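Local coordinates for protein 1-deoxy-D-xylulose 5-phosphate reductoisomerase (Zymomonas mobilis, PDB 1R0K) that catalyses the NADPH-dependent rearrangement and reduction of 1-deoxy-D-xylulose 5-phosphate to 2-C-methyl-D-erythritol 4-phosphate, an early step of isoprenoid biosynthesis that requires a divalent metal ion, at residues Ala54-Ile59 with Ser76-Ala81; His163-Val168 with Phe229-Glu234; His241-Ile246 with Thr290-Met295; Met325-Glu330 with Glu374-Ala379. All coordinates share one frame; numbering follows the deposited sequence.

Contact 1: residues Ala54-Ile59 with Ser76-Ala81; sequences AKRAVI and SVEAAA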
loop_
_atom_site.group_PDB
_atom_site.type_symbol
_atom_site.label_atom_id
_atom_site.label_comp_id
_atom_site.label_asym_id
_atom_site.label_seq_id
_atom_site.Cartn_x
_atom_site.Cartn_y
_atom_site.Cartn_z
ATOM N N ALA B 54 -33.367 -11.760 -10.370
ATOM C CA ALA B 54 -33.576 -10.459 -9.744
ATOM C C ALA B 54 -35.053 -10.249 -9.452
ATOM O O ALA B 54 -35.916 -10.778 -10.153
ATOM C CB ALA B 54 -33.057 -9.350 -10.654
ATOM N N LYS B 55 -35.343 -9.471 -8.414
ATOM C CA LYS B 55 -36.724 -9.202 -8.046
ATOM C C LYS B 55 -37.338 -8.163 -8.971
ATOM O O LYS B 55 -38.533 -8.196 -9.253
ATOM C CB LYS B 55 -36.807 -8.719 -6.596
ATOM C CG LYS B 55 -38.226 -8.432 -6.137
ATOM C CD LYS B 55 -38.271 -7.975 -4.691
ATOM C CE LYS B 55 -39.693 -7.623 -4.277
ATOM N NZ LYS B 55 -39.759 -7.136 -2.871
ATOM N N ARG B 56 -36.517 -7.245 -9.460
ATOM C CA ARG B 56 -37.022 -6.205 -10.343
ATOM C C ARG B 56 -35.959 -5.697 -11.300
ATOM O O ARG B 56 -34.780 -5.649 -10.958
ATOM C CB ARG B 56 -37.555 -5.038 -9.507
ATOM C CG ARG B 56 -38.142 -3.897 -10.326
ATOM C CD ARG B 56 -38.627 -2.782 -9.416
ATOM N NE ARG B 56 -39.559 -3.279 -8.409
ATOM C CZ ARG B 56 -40.080 -2.534 -7.440
ATOM N NH1 ARG B 56 -39.765 -1.248 -7.345
ATOM N NH2 ARG B 56 -40.909 -3.081 -6.559
ATOM N N ALA B 57 -36.390 -5.325 -12.500
ATOM C CA ALA B 57 -35.504 -4.783 -13.522
ATOM C C ALA B 57 -36.111 -3.463 -13.976
ATOM O O ALA B 57 -37.299 -3.390 -14.289
ATOM C CB ALA B 57 -35.398 -5.744 -14.697
ATOM N N VAL B 58 -35.299 -2.416 -14.014
ATOM C CA VAL B 58 -35.805 -1.117 -14.417
ATOM C C VAL B 58 -35.069 -0.553 -15.613
ATOM O O VAL B 58 -33.841 -0.477 -15.625
ATOM C CB VAL B 58 -35.703 -0.099 -13.264
ATOM C CG1 VAL B 58 -36.400 1.198 -13.649
ATOM C CG2 VAL B 58 -36.317 -0.674 -12.003
ATOM N N ILE B 59 -35.829 -0.171 -16.634
ATOM C CA ILE B 59 -35.239 0.434 -17.812
ATOM C C ILE B 59 -35.528 1.930 -17.662
ATOM O O ILE B 59 -36.676 2.341 -17.513
ATOM C CB ILE B 59 -35.859 -0.144 -19.113
ATOM C CG1 ILE B 59 -35.047 0.319 -20.323
ATOM C CG2 ILE B 59 -37.326 0.256 -19.232
ATOM C CD1 ILE B 59 -33.640 -0.229 -20.348
ATOM N N SER B 76 -40.163 -14.352 -13.130
ATOM C CA SER B 76 -40.695 -13.787 -11.901
ATOM C C SER B 76 -40.060 -12.428 -11.625
ATOM O O SER B 76 -40.161 -11.893 -10.522
ATOM C CB SER B 76 -40.437 -14.742 -10.734
ATOM O OG SER B 76 -39.094 -15.194 -10.742
ATOM N N VAL B 77 -39.405 -11.875 -12.641
ATOM C CA VAL B 77 -38.752 -10.580 -12.522
ATOM C C VAL B 77 -39.742 -9.446 -12.777
ATOM O O VAL B 77 -40.383 -9.397 -13.828
ATOM C CB VAL B 77 -37.599 -10.436 -13.533
ATOM C CG1 VAL B 77 -36.927 -9.080 -13.361
ATOM C CG2 VAL B 77 -36.594 -11.561 -13.345
ATOM N N GLU B 78 -39.862 -8.540 -11.811
ATOM C CA GLU B 78 -40.757 -7.396 -11.935
ATOM C C GLU B 78 -40.174 -6.434 -12.961
ATOM O O GLU B 78 -38.959 -6.256 -13.035
ATOM C CB GLU B 78 -40.895 -6.676 -10.592
ATOM C CG GLU B 78 -41.649 -7.452 -9.524
ATOM C CD GLU B 78 -41.520 -6.820 -8.146
ATOM O OE1 GLU B 78 -41.671 -5.584 -8.036
ATOM O OE2 GLU B 78 -41.274 -7.561 -7.168
ATOM N N ALA B 79 -41.044 -5.816 -13.752
ATOM C CA ALA B 79 -40.611 -4.868 -14.770
ATOM C C ALA B 79 -41.056 -3.453 -14.417
ATOM O O ALA B 79 -42.182 -3.240 -13.971
ATOM C CB ALA B 79 -41.171 -5.267 -16.121
ATOM N N ALA B 80 -40.162 -2.489 -14.609
ATOM C CA ALA B 80 -40.477 -1.094 -14.324
ATOM C C ALA B 80 -39.685 -0.207 -15.270
ATOM O O ALA B 80 -38.740 -0.664 -15.915
ATOM C CB ALA B 80 -40.146 -0.760 -12.873
ATOM N N ALA B 81 -40.076 1.059 -15.363
ATOM C CA ALA B 81 -39.388 1.993 -16.249
ATOM C C ALA B 81 -39.585 3.435 -15.805
ATOM O O ALA B 81 -40.499 3.739 -15.039
ATOM C CB ALA B 81 -39.896 1.817 -17.682
HETATM O O HOH W 1 -39.739 -10.513 -8.330
#
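Arg56 to Ile59 and Glu78 to Ala81 pair in register as parallel strands, their axes 23° apart, joined through helix 65-72 as a beta-alpha-beta unit at one edge of the Rossmann-type NADPH-binding sheet. Four backbone bonds hold them: Glu78 N to Lys55 O, Ala57 N to Glu78 O, Ala80 N to Ala57 O and Ile59 N to Ala80 O. Just before the paired residues, a water donates to both Lys55 O and Ser76 O. On the face bearing Arg56, Val58 and Ala80, Arg56 turns its guanidinium side-on and grips a single carboxylate oxygen, with NE 3.1 Å and NH2 3.0 Å from Glu78 OE1. The bend at chi3 (-54°) swings NE out of the extended line of the chain, and the two charged planes stand 50° apart. An alanine at Arg56 would probably leave Glu78 OE1 without either donor and its carboxylate freer to turn. Lys55 runs alongside Glu78, pointing the same way, its NZ 4.6 Å from Glu78 OE2, too long for a salt bridge. On the other face, Val77 CG1 lies 3.9 Å from Ala57 CB, and Ile59 CG2 presses on Ala81 CB at a tight 3.4 Å.

Contact 2: residues His163-Val168 with Phe229-Glu234; sequences HNRDYV and FQIPLE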
loop_
_atom_site.group_PDB
_atom_site.type_symbol
_atom_site.label_atom_id
_atom_site.label_comp_id
_atom_site.label_asym_id
_atom_site.label_seq_id
_atom_site.Cartn_x
_atom_site.Cartn_y
_atom_site.Cartn_z
ATOM N N HIS B 163 -10.802 6.972 9.787
ATOM C CA HIS B 163 -11.012 7.320 11.194
ATOM C C HIS B 163 -9.774 7.954 11.838
ATOM O O HIS B 163 -9.761 8.228 13.041
ATOM C CB HIS B 163 -11.430 6.075 11.987
ATOM C CG HIS B 163 -12.609 5.358 11.405
ATOM N ND1 HIS B 163 -12.644 3.988 11.252
ATOM C CD2 HIS B 163 -13.789 5.820 10.928
ATOM C CE1 HIS B 163 -13.792 3.638 10.702
ATOM N NE2 HIS B 163 -14.506 4.730 10.495
ATOM N N ASN B 164 -8.737 8.175 11.035
ATOM C CA ASN B 164 -7.501 8.793 11.511
ATOM C C ASN B 164 -6.908 9.674 10.414
ATOM O O ASN B 164 -5.723 9.583 10.110
ATOM C CB ASN B 164 -6.481 7.723 11.912
ATOM C CG ASN B 164 -6.792 7.095 13.257
ATOM O OD1 ASN B 164 -6.884 7.789 14.270
ATOM N ND2 ASN B 164 -6.951 5.777 13.273
ATOM N N ARG B 165 -7.741 10.534 9.838
ATOM C CA ARG B 165 -7.329 11.418 8.756
ATOM C C ARG B 165 -6.075 12.242 9.020
ATOM O O ARG B 165 -5.361 12.594 8.083
ATOM C CB ARG B 165 -8.471 12.369 8.386
ATOM C CG ARG B 165 -9.741 11.673 7.943
ATOM C CD ARG B 165 -10.653 12.644 7.202
ATOM N NE ARG B 165 -11.058 13.767 8.042
ATOM C CZ ARG B 165 -11.962 13.683 9.011
ATOM N NH1 ARG B 165 -12.563 12.527 9.263
ATOM N NH2 ARG B 165 -12.263 14.753 9.730
ATOM N N ASP B 166 -5.808 12.560 10.283
ATOM C CA ASP B 166 -4.638 13.367 10.613
ATOM C C ASP B 166 -3.298 12.678 10.358
ATOM O O ASP B 166 -2.257 13.333 10.366
ATOM C CB ASP B 166 -4.690 13.825 12.072
ATOM C CG ASP B 166 -5.873 14.725 12.362
ATOM O OD1 ASP B 166 -6.388 15.368 11.422
ATOM O OD2 ASP B 166 -6.277 14.798 13.541
ATOM N N TYR B 167 -3.313 11.367 10.141
ATOM C CA TYR B 167 -2.070 10.640 9.883
ATOM C C TYR B 167 -1.576 10.862 8.462
ATOM O O TYR B 167 -0.448 10.495 8.121
ATOM C CB TYR B 167 -2.259 9.137 10.105
ATOM C CG TYR B 167 -2.546 8.730 11.535
ATOM C CD1 TYR B 167 -2.360 9.620 12.594
ATOM C CD2 TYR B 167 -2.973 7.434 11.831
ATOM C CE1 TYR B 167 -2.593 9.228 13.914
ATOM C CE2 TYR B 167 -3.208 7.034 13.142
ATOM C CZ TYR B 167 -3.016 7.932 14.176
ATOM O OH TYR B 167 -3.245 7.525 15.475
ATOM N N VAL B 168 -2.420 11.452 7.626
ATOM C CA VAL B 168 -2.051 11.699 6.239
ATOM C C VAL B 168 -1.197 12.953 6.050
ATOM O O VAL B 168 -1.557 14.034 6.516
ATOM C CB VAL B 168 -3.309 11.848 5.334
ATOM C CG1 VAL B 168 -2.889 12.248 3.912
ATOM C CG2 VAL B 168 -4.087 10.548 5.302
ATOM N N PHE B 229 -12.212 11.949 0.950
ATOM C CA PHE B 229 -11.258 11.808 2.030
ATOM C C PHE B 229 -11.164 12.920 3.061
ATOM O O PHE B 229 -10.490 12.776 4.076
ATOM C CB PHE B 229 -9.909 11.453 1.401
ATOM C CG PHE B 229 -10.000 10.242 0.509
ATOM C CD1 PHE B 229 -10.276 8.989 1.055
ATOM C CD2 PHE B 229 -9.949 10.369 -0.874
ATOM C CE1 PHE B 229 -10.511 7.880 0.234
ATOM C CE2 PHE B 229 -10.183 9.268 -1.708
ATOM C CZ PHE B 229 -10.467 8.023 -1.155
ATOM N N GLN B 230 -11.850 14.022 2.800
ATOM C CA GLN B 230 -11.918 15.123 3.754
ATOM C C GLN B 230 -10.615 15.635 4.364
ATOM O O GLN B 230 -10.564 15.918 5.560
ATOM C CB GLN B 230 -12.872 14.721 4.884
ATOM C CG GLN B 230 -14.240 14.247 4.398
ATOM C CD GLN B 230 -15.176 15.390 4.032
ATOM O OE1 GLN B 230 -15.677 16.099 4.906
ATOM N NE2 GLN B 230 -15.414 15.575 2.736
ATOM N N ILE B 231 -9.558 15.740 3.570
ATOM C CA ILE B 231 -8.309 16.284 4.091
ATOM C C ILE B 231 -8.061 17.592 3.344
ATOM O O ILE B 231 -8.605 17.805 2.261
ATOM C CB ILE B 231 -7.095 15.333 3.883
ATOM C CG1 ILE B 231 -6.793 15.161 2.398
ATOM C CG2 ILE B 231 -7.359 13.985 4.551
ATOM C CD1 ILE B 231 -5.499 14.413 2.138
ATOM N N PRO B 232 -7.253 18.495 3.922
ATOM C CA PRO B 232 -6.945 19.788 3.299
ATOM C C PRO B 232 -6.481 19.654 1.849
ATOM O O PRO B 232 -5.654 18.800 1.529
ATOM C CB PRO B 232 -5.851 20.350 4.204
ATOM C CG PRO B 232 -6.237 19.816 5.544
ATOM C CD PRO B 232 -6.586 18.376 5.231
ATOM N N LEU B 233 -7.009 20.511 0.982
ATOM C CA LEU B 233 -6.661 20.493 -0.435
ATOM C C LEU B 233 -5.155 20.538 -0.687
ATOM O O LEU B 233 -4.653 19.870 -1.589
ATOM C CB LEU B 233 -7.330 21.667 -1.154
ATOM C CG LEU B 233 -7.050 21.775 -2.656
ATOM C CD1 LEU B 233 -7.638 20.563 -3.375
ATOM C CD2 LEU B 233 -7.657 23.060 -3.205
ATOM N N GLU B 234 -4.433 21.322 0.107
ATOM C CA GLU B 234 -2.988 21.432 -0.066
ATOM C C GLU B 234 -2.248 20.109 0.131
ATOM O O GLU B 234 -1.077 19.990 -0.232
ATOM C CB GLU B 234 -2.406 22.496 0.875
ATOM C CG GLU B 234 -3.236 22.785 2.114
ATOM C CD GLU B 234 -4.576 23.416 1.773
ATOM O OE1 GLU B 234 -4.605 24.332 0.923
ATOM O OE2 GLU B 234 -5.599 23.003 2.355
#
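Arg165 and Val168 meet Gln230 and Ile231 where two connections of the alpha/beta domain with the four-stranded mixed sheet come together: the turn leading into strand 168-175, and the link from helix 216-229 to strand 236-240. These strands are parallel neighbours in that sheet, so the contact joins the loops at their entrances. The polar part is slight. Arg165 reaches toward the end of helix 216-229, where Gln230 leaves helical geometry with positive phi, and its NE gives a weak hydrogen bond to Gln230 O, 3.3 Å long and bent to 125° at the hydrogen. The guanidinium meets this carbonyl obliquely, while Arg165 CD comes within 3.1 Å of Phe229 O. Here the aliphatic part of the arginine, rather than its charged tip, makes the closest approach.

Van der Waals packing does the rest. The Arg165 and Gln230 side chains lie side by side and point the same way, with Gln230 CB 3.8 Å from both CD and NE of Arg165. Beyond CB the glutamine turns off: its chain bends at chi2 (-80°), and NE2 bonds back to His227 O in the last part of the helix. Phe160 lies against Arg165, Val168 and Ile231 and links the polar and apolar parts. The apolar part is buried and consists of two branched side chains that cross at about a right angle. Ile231 extends its longer branch beyond CG1, chi2 171°, and the terminal CD1 rests 3.8 Å from Val168 CG1.

Contact 3: residues His241-Ile246 with Thr290-Met295; sequences HPQSVI and TKLRQM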
loop_
_atom_site.group_PDB
_atom_site.type_symbol
_atom_site.label_atom_id
_atom_site.label_comp_id
_atom_site.label_asym_id
_atom_site.label_seq_id
_atom_site.Cartn_x
_atom_site.Cartn_y
_atom_site.Cartn_z
ATOM N N HIS B 241 2.294 9.463 -14.182
ATOM C CA HIS B 241 2.886 8.132 -14.187
ATOM C C HIS B 241 2.261 7.433 -15.398
ATOM O O HIS B 241 1.184 6.851 -15.309
ATOM C CB HIS B 241 2.519 7.455 -12.850
ATOM C CG HIS B 241 2.755 5.979 -12.813
ATOM N ND1 HIS B 241 3.941 5.400 -13.210
ATOM C CD2 HIS B 241 1.956 4.965 -12.407
ATOM C CE1 HIS B 241 3.860 4.089 -13.052
ATOM N NE2 HIS B 241 2.666 3.800 -12.566
ATOM N N PRO B 242 2.941 7.494 -16.557
ATOM C CA PRO B 242 2.463 6.891 -17.808
ATOM C C PRO B 242 1.886 5.475 -17.743
ATOM O O PRO B 242 0.787 5.232 -18.241
ATOM C CB PRO B 242 3.686 6.976 -18.719
ATOM C CG PRO B 242 4.370 8.231 -18.239
ATOM C CD PRO B 242 4.293 8.056 -16.733
ATOM N N GLN B 243 2.619 4.547 -17.136
ATOM C CA GLN B 243 2.169 3.154 -17.055
ATOM C C GLN B 243 0.843 2.953 -16.327
ATOM O O GLN B 243 0.138 1.973 -16.569
ATOM C CB GLN B 243 3.238 2.288 -16.382
ATOM C CG GLN B 243 4.554 2.148 -17.151
ATOM C CD GLN B 243 5.390 3.413 -17.132
ATOM O OE1 GLN B 243 5.281 4.231 -16.221
ATOM N NE2 GLN B 243 6.250 3.564 -18.127
ATOM N N SER B 244 0.510 3.868 -15.422
ATOM C CA SER B 244 -0.734 3.768 -14.663
ATOM C C SER B 244 -0.886 2.433 -13.938
ATOM O O SER B 244 -1.993 1.892 -13.857
ATOM C CB SER B 244 -1.946 3.977 -15.584
ATOM O OG SER B 244 -1.954 5.283 -16.132
ATOM N N VAL B 245 0.216 1.890 -13.424
ATOM C CA VAL B 245 0.147 0.627 -12.692
ATOM C C VAL B 245 -0.008 0.954 -11.216
ATOM O O VAL B 245 -0.689 0.238 -10.482
ATOM C CB VAL B 245 1.392 -0.262 -12.933
ATOM C CG1 VAL B 245 1.257 -0.957 -14.281
ATOM C CG2 VAL B 245 2.656 0.570 -12.902
ATOM N N ILE B 246 0.632 2.033 -10.775
ATOM C CA ILE B 246 0.446 2.480 -9.399
ATOM C C ILE B 246 -0.805 3.334 -9.578
ATOM O O ILE B 246 -0.788 4.344 -10.296
ATOM C CB ILE B 246 1.618 3.347 -8.887
ATOM C CG1 ILE B 246 2.864 2.469 -8.724
ATOM C CG2 ILE B 246 1.238 4.007 -7.562
ATOM C CD1 ILE B 246 4.067 3.181 -8.139
ATOM N N THR B 290 8.083 -8.136 -13.788
ATOM C CA THR B 290 9.224 -8.488 -14.630
ATOM C C THR B 290 8.934 -8.113 -16.084
ATOM O O THR B 290 9.813 -7.638 -16.807
ATOM C CB THR B 290 9.526 -10.006 -14.543
ATOM O OG1 THR B 290 9.730 -10.378 -13.170
ATOM C CG2 THR B 290 10.780 -10.343 -15.329
ATOM N N LYS B 291 7.691 -8.324 -16.500
ATOM C CA LYS B 291 7.273 -8.003 -17.858
ATOM C C LYS B 291 7.182 -6.486 -17.975
ATOM O O LYS B 291 7.598 -5.899 -18.972
ATOM C CB LYS B 291 5.914 -8.637 -18.146
ATOM C CG LYS B 291 5.446 -8.502 -19.585
ATOM C CD LYS B 291 4.102 -9.184 -19.770
ATOM C CE LYS B 291 3.583 -9.030 -21.187
ATOM N NZ LYS B 291 2.244 -9.668 -21.338
ATOM N N LEU B 292 6.629 -5.861 -16.942
ATOM C CA LEU B 292 6.490 -4.412 -16.890
ATOM C C LEU B 292 7.865 -3.777 -17.062
ATOM O O LEU B 292 8.054 -2.868 -17.877
ATOM C CB LEU B 292 5.901 -4.009 -15.539
ATOM C CG LEU B 292 5.950 -2.529 -15.168
ATOM C CD1 LEU B 292 5.216 -1.702 -16.217
ATOM C CD2 LEU B 292 5.330 -2.345 -13.797
ATOM N N ARG B 293 8.811 -4.261 -16.263
ATOM C CA ARG B 293 10.195 -3.810 -16.288
ATOM C C ARG B 293 10.483 -2.396 -15.793
ATOM O O ARG B 293 11.432 -2.187 -15.035
ATOM C CB ARG B 293 10.760 -3.968 -17.705
ATOM C CG ARG B 293 12.111 -3.324 -17.914
ATOM C CD ARG B 293 12.569 -3.467 -19.359
ATOM N NE ARG B 293 13.783 -2.697 -19.630
ATOM C CZ ARG B 293 13.868 -1.371 -19.540
ATOM N NH1 ARG B 293 12.810 -0.656 -19.183
ATOM N NH2 ARG B 293 15.014 -0.757 -19.810
ATOM N N GLN B 294 9.670 -1.425 -16.192
ATOM C CA GLN B 294 9.950 -0.051 -15.798
ATOM C C GLN B 294 8.723 0.828 -15.547
ATOM O O GLN B 294 7.713 0.724 -16.241
ATOM C CB GLN B 294 10.835 0.570 -16.886
ATOM C CG GLN B 294 11.533 1.865 -16.528
ATOM C CD GLN B 294 12.572 2.250 -17.573
ATOM O OE1 GLN B 294 12.235 2.608 -18.700
ATOM N NE2 GLN B 294 13.844 2.157 -17.204
ATOM N N MET B 295 8.829 1.686 -14.534
ATOM C CA MET B 295 7.775 2.634 -14.170
ATOM C C MET B 295 8.368 4.037 -14.283
ATOM O O MET B 295 9.493 4.268 -13.852
ATOM C CB MET B 295 7.304 2.413 -12.725
ATOM C CG MET B 295 6.293 1.298 -12.532
ATOM S SD MET B 295 5.880 1.116 -10.791
ATOM C CE MET B 295 5.326 -0.600 -10.733
HETATM O O HOH W 2 7.299 0.722 -19.179
#
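Met295 packs against His241, Val245 and Ile246 in a largely apolar contact between the turn that links strands 236-240 and 246-252 of the mixed sheet and the short helix-to-strand segment 290-295. No direct hydrogen bond spans the two segments. The methionine, extended beyond CG, lays its length across the turn: CG is 3.7 Å from His241 CE1, at the edge of the imidazole ring, CE is 3.6 Å from Val245 CG2, and SD is 3.8 Å from Ile246 CD1. Val245 CG2 also meets Leu292 CD2 more loosely, at 4.1 Å.

The imidazole is held at both nitrogens. Ile246 N donates to His241 NE2 almost straight, at 174° and near the ring plane, while ND1 bonds to Asp296 O. The bend at chi2 (72°) puts Gln243 CD 3.7 Å from Gln294 O, and a water joins Gln243 NE2 to the same oxygen.

Gln294 and Met295 also pair antiparallel with a strand of the second subunit. Because NE2 accepts, the imidazole proton is probably on ND1, facing Asp296 O; with the bond of Gln243 OE1 to Asp296 N, this ties the turn to the strand at the dimer interface.

Contact 4: residues Met325-Glu330 with Glu374-Ala379; sequences MNAANE and EARIQA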
loop_
_atom_site.group_PDB
_atom_site.type_symbol
_atom_site.label_atom_id
_atom_site.label_comp_id
_atom_site.label_asym_id
_atom_site.label_seq_id
_atom_site.Cartn_x
_atom_site.Cartn_y
_atom_site.Cartn_z
ATOM N N MET B 325 -18.179 24.069 -13.192
ATOM C CA MET B 325 -17.051 23.638 -14.011
ATOM C C MET B 325 -17.406 22.391 -14.812
ATOM O O MET B 325 -17.124 22.311 -16.009
ATOM C CB MET B 325 -15.838 23.338 -13.133
ATOM C CG MET B 325 -14.604 22.926 -13.916
ATOM S SD MET B 325 -13.271 22.400 -12.828
ATOM C CE MET B 325 -13.737 20.703 -12.549
ATOM N N ASN B 326 -18.025 21.420 -14.146
ATOM C CA ASN B 326 -18.405 20.172 -14.803
ATOM C C ASN B 326 -19.396 20.405 -15.936
ATOM O O ASN B 326 -19.217 19.889 -17.039
ATOM C CB ASN B 326 -19.019 19.199 -13.797
ATOM C CG ASN B 326 -19.436 17.897 -14.444
ATOM O OD1 ASN B 326 -18.594 17.119 -14.894
ATOM N ND2 ASN B 326 -20.745 17.654 -14.502
ATOM N N ALA B 327 -20.442 21.179 -15.665
ATOM C CA ALA B 327 -21.448 21.464 -16.682
ATOM C C ALA B 327 -20.839 22.209 -17.866
ATOM O O ALA B 327 -21.107 21.874 -19.016
ATOM C CB ALA B 327 -22.589 22.279 -16.085
ATOM N N ALA B 328 -20.025 23.221 -17.592
ATOM C CA ALA B 328 -19.405 23.979 -18.677
ATOM C C ALA B 328 -18.520 23.079 -19.530
ATOM O O ALA B 328 -18.467 23.219 -20.752
ATOM C CB ALA B 328 -18.593 25.134 -18.118
ATOM N N ASN B 329 -17.818 22.151 -18.887
ATOM C CA ASN B 329 -16.946 21.241 -19.620
ATOM C C ASN B 329 -17.758 20.358 -20.572
ATOM O O ASN B 329 -17.322 20.070 -21.687
ATOM C CB ASN B 329 -16.146 20.370 -18.645
ATOM C CG ASN B 329 -15.113 19.518 -19.348
ATOM O OD1 ASN B 329 -14.208 20.041 -20.011
ATOM N ND2 ASN B 329 -15.240 18.201 -19.216
ATOM N N GLU B 330 -18.939 19.929 -20.136
ATOM C CA GLU B 330 -19.796 19.096 -20.980
ATOM C C GLU B 330 -20.099 19.817 -22.291
ATOM O O GLU B 330 -19.999 19.238 -23.369
ATOM C CB GLU B 330 -21.114 18.779 -20.262
ATOM C CG GLU B 330 -20.980 17.811 -19.099
ATOM C CD GLU B 330 -20.930 16.355 -19.538
ATOM O OE1 GLU B 330 -20.775 16.085 -20.751
ATOM O OE2 GLU B 330 -21.039 15.473 -18.659
ATOM N N GLU B 374 -28.237 25.903 -15.878
ATOM C CA GLU B 374 -27.832 27.277 -16.132
ATOM C C GLU B 374 -26.386 27.365 -16.622
ATOM O O GLU B 374 -26.095 28.097 -17.569
ATOM C CB GLU B 374 -28.010 28.114 -14.863
ATOM C CG GLU B 374 -27.944 29.620 -15.075
ATOM C CD GLU B 374 -28.953 30.121 -16.097
ATOM O OE1 GLU B 374 -30.074 29.573 -16.156
ATOM O OE2 GLU B 374 -28.629 31.076 -16.835
ATOM N N ALA B 375 -25.485 26.630 -15.975
ATOM C CA ALA B 375 -24.077 26.639 -16.374
ATOM C C ALA B 375 -23.946 26.242 -17.843
ATOM O O ALA B 375 -23.169 26.839 -18.587
ATOM C CB ALA B 375 -23.274 25.684 -15.500
ATOM N N ARG B 376 -24.704 25.225 -18.250
ATOM C CA ARG B 376 -24.700 24.751 -19.631
ATOM C C ARG B 376 -25.132 25.851 -20.596
ATOM O O ARG B 376 -24.541 26.031 -21.660
ATOM C CB ARG B 376 -25.646 23.555 -19.786
ATOM C CG ARG B 376 -25.089 22.237 -19.281
ATOM C CD ARG B 376 -26.178 21.174 -19.165
ATOM N NE ARG B 376 -25.613 19.861 -18.871
ATOM C CZ ARG B 376 -25.088 19.053 -19.790
ATOM N NH1 ARG B 376 -25.067 19.420 -21.067
ATOM N NH2 ARG B 376 -24.562 17.887 -19.432
ATOM N N ILE B 377 -26.180 26.578 -20.229
ATOM C CA ILE B 377 -26.677 27.651 -21.075
ATOM C C ILE B 377 -25.671 28.800 -21.158
ATOM O O ILE B 377 -25.427 29.342 -22.233
ATOM C CB ILE B 377 -28.030 28.165 -20.547
ATOM C CG1 ILE B 377 -29.092 27.081 -20.749
ATOM C CG2 ILE B 377 -28.423 29.454 -21.258
ATOM C CD1 ILE B 377 -30.438 27.422 -20.160
ATOM N N GLN B 378 -25.083 29.161 -20.023
ATOM C CA GLN B 378 -24.094 30.240 -19.971
ATOM C C GLN B 378 -22.829 29.878 -20.755
ATOM O O GLN B 378 -22.259 30.715 -21.458
ATOM C CB GLN B 378 -23.725 30.527 -18.519
ATOM C CG GLN B 378 -24.890 30.985 -17.672
ATOM C CD GLN B 378 -25.060 32.480 -17.705
ATOM O OE1 GLN B 378 -25.158 33.087 -18.778
ATOM N NE2 GLN B 378 -25.093 33.095 -16.525
ATOM N N ALA B 379 -22.389 28.631 -20.620
ATOM C CA ALA B 379 -21.203 28.167 -21.323
ATOM C C ALA B 379 -21.444 28.237 -22.827
ATOM O O ALA B 379 -20.591 28.719 -23.580
ATOM C CB ALA B 379 -20.872 26.729 -20.906
#
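Ala327 faces Ala375 methyl to methyl, CB to CB at 3.5 Å, where helices 321-337 and 365-385 of the C-terminal helical region pack together. The segment axes cross at -48° and approach to 7.9 Å, a closeness that small side chains permit. A second alanine pair follows farther along: Ala379 CB points at the backbone of Ala328, 3.8 Å from CA and 3.9 Å from CB. Both pairs are buried, and Thr353 of helix 345-356 also touches Ala379.

Arg376 leaves its helix beside the alanine pairs and reaches over to the other helix. Its chain is extended from CG to NE, with CG 4.1 Å from Ala327 CB, and delivers the guanidinium to Glu330. Glu330 CB lies over one face of that group, 4.0 Å from Arg376 CZ, and Glu330 CG is 3.6 Å from Arg376 NH2. The Glu330 carboxylate and the guanidinium planes are 26° apart. An alanine at Arg376 would probably open a gap beside Glu330 CB and CG and leave Asp372 without its salt-bridge partner.

That salt bridge runs from Arg376 NE to Asp372 OD2 within the same helix. Across the contact, Glu330 OE2 and Arg376 NH2 stay 4.3 Å apart, so the opposite charges probably attract without bonding, and the two helices are joined here chiefly by apolar and aliphatic packing.

From the N terminus, the contacts close one after another; none nests within or crosses another. Contact 1 closes the shortest loop, a single beta-alpha-beta crossover at the edge of the seven-stranded NADPH-binding sheet. Contact 2 spans 60 residues, half of them helical, and joins loops that lead into adjacent strands of the four-stranded sheet. Contact 3 begins at the far end of the second of those strands, 236-240, and brings the chain back from the rest of that sheet to the dimer interface. Contact 4 closes over a wholly helical and loop region near the C terminus. Contacts 1 and 3 are farthest apart, their centres 43 Å from each other; contacts 2 and 3 are the closest by centres, at 28 Å.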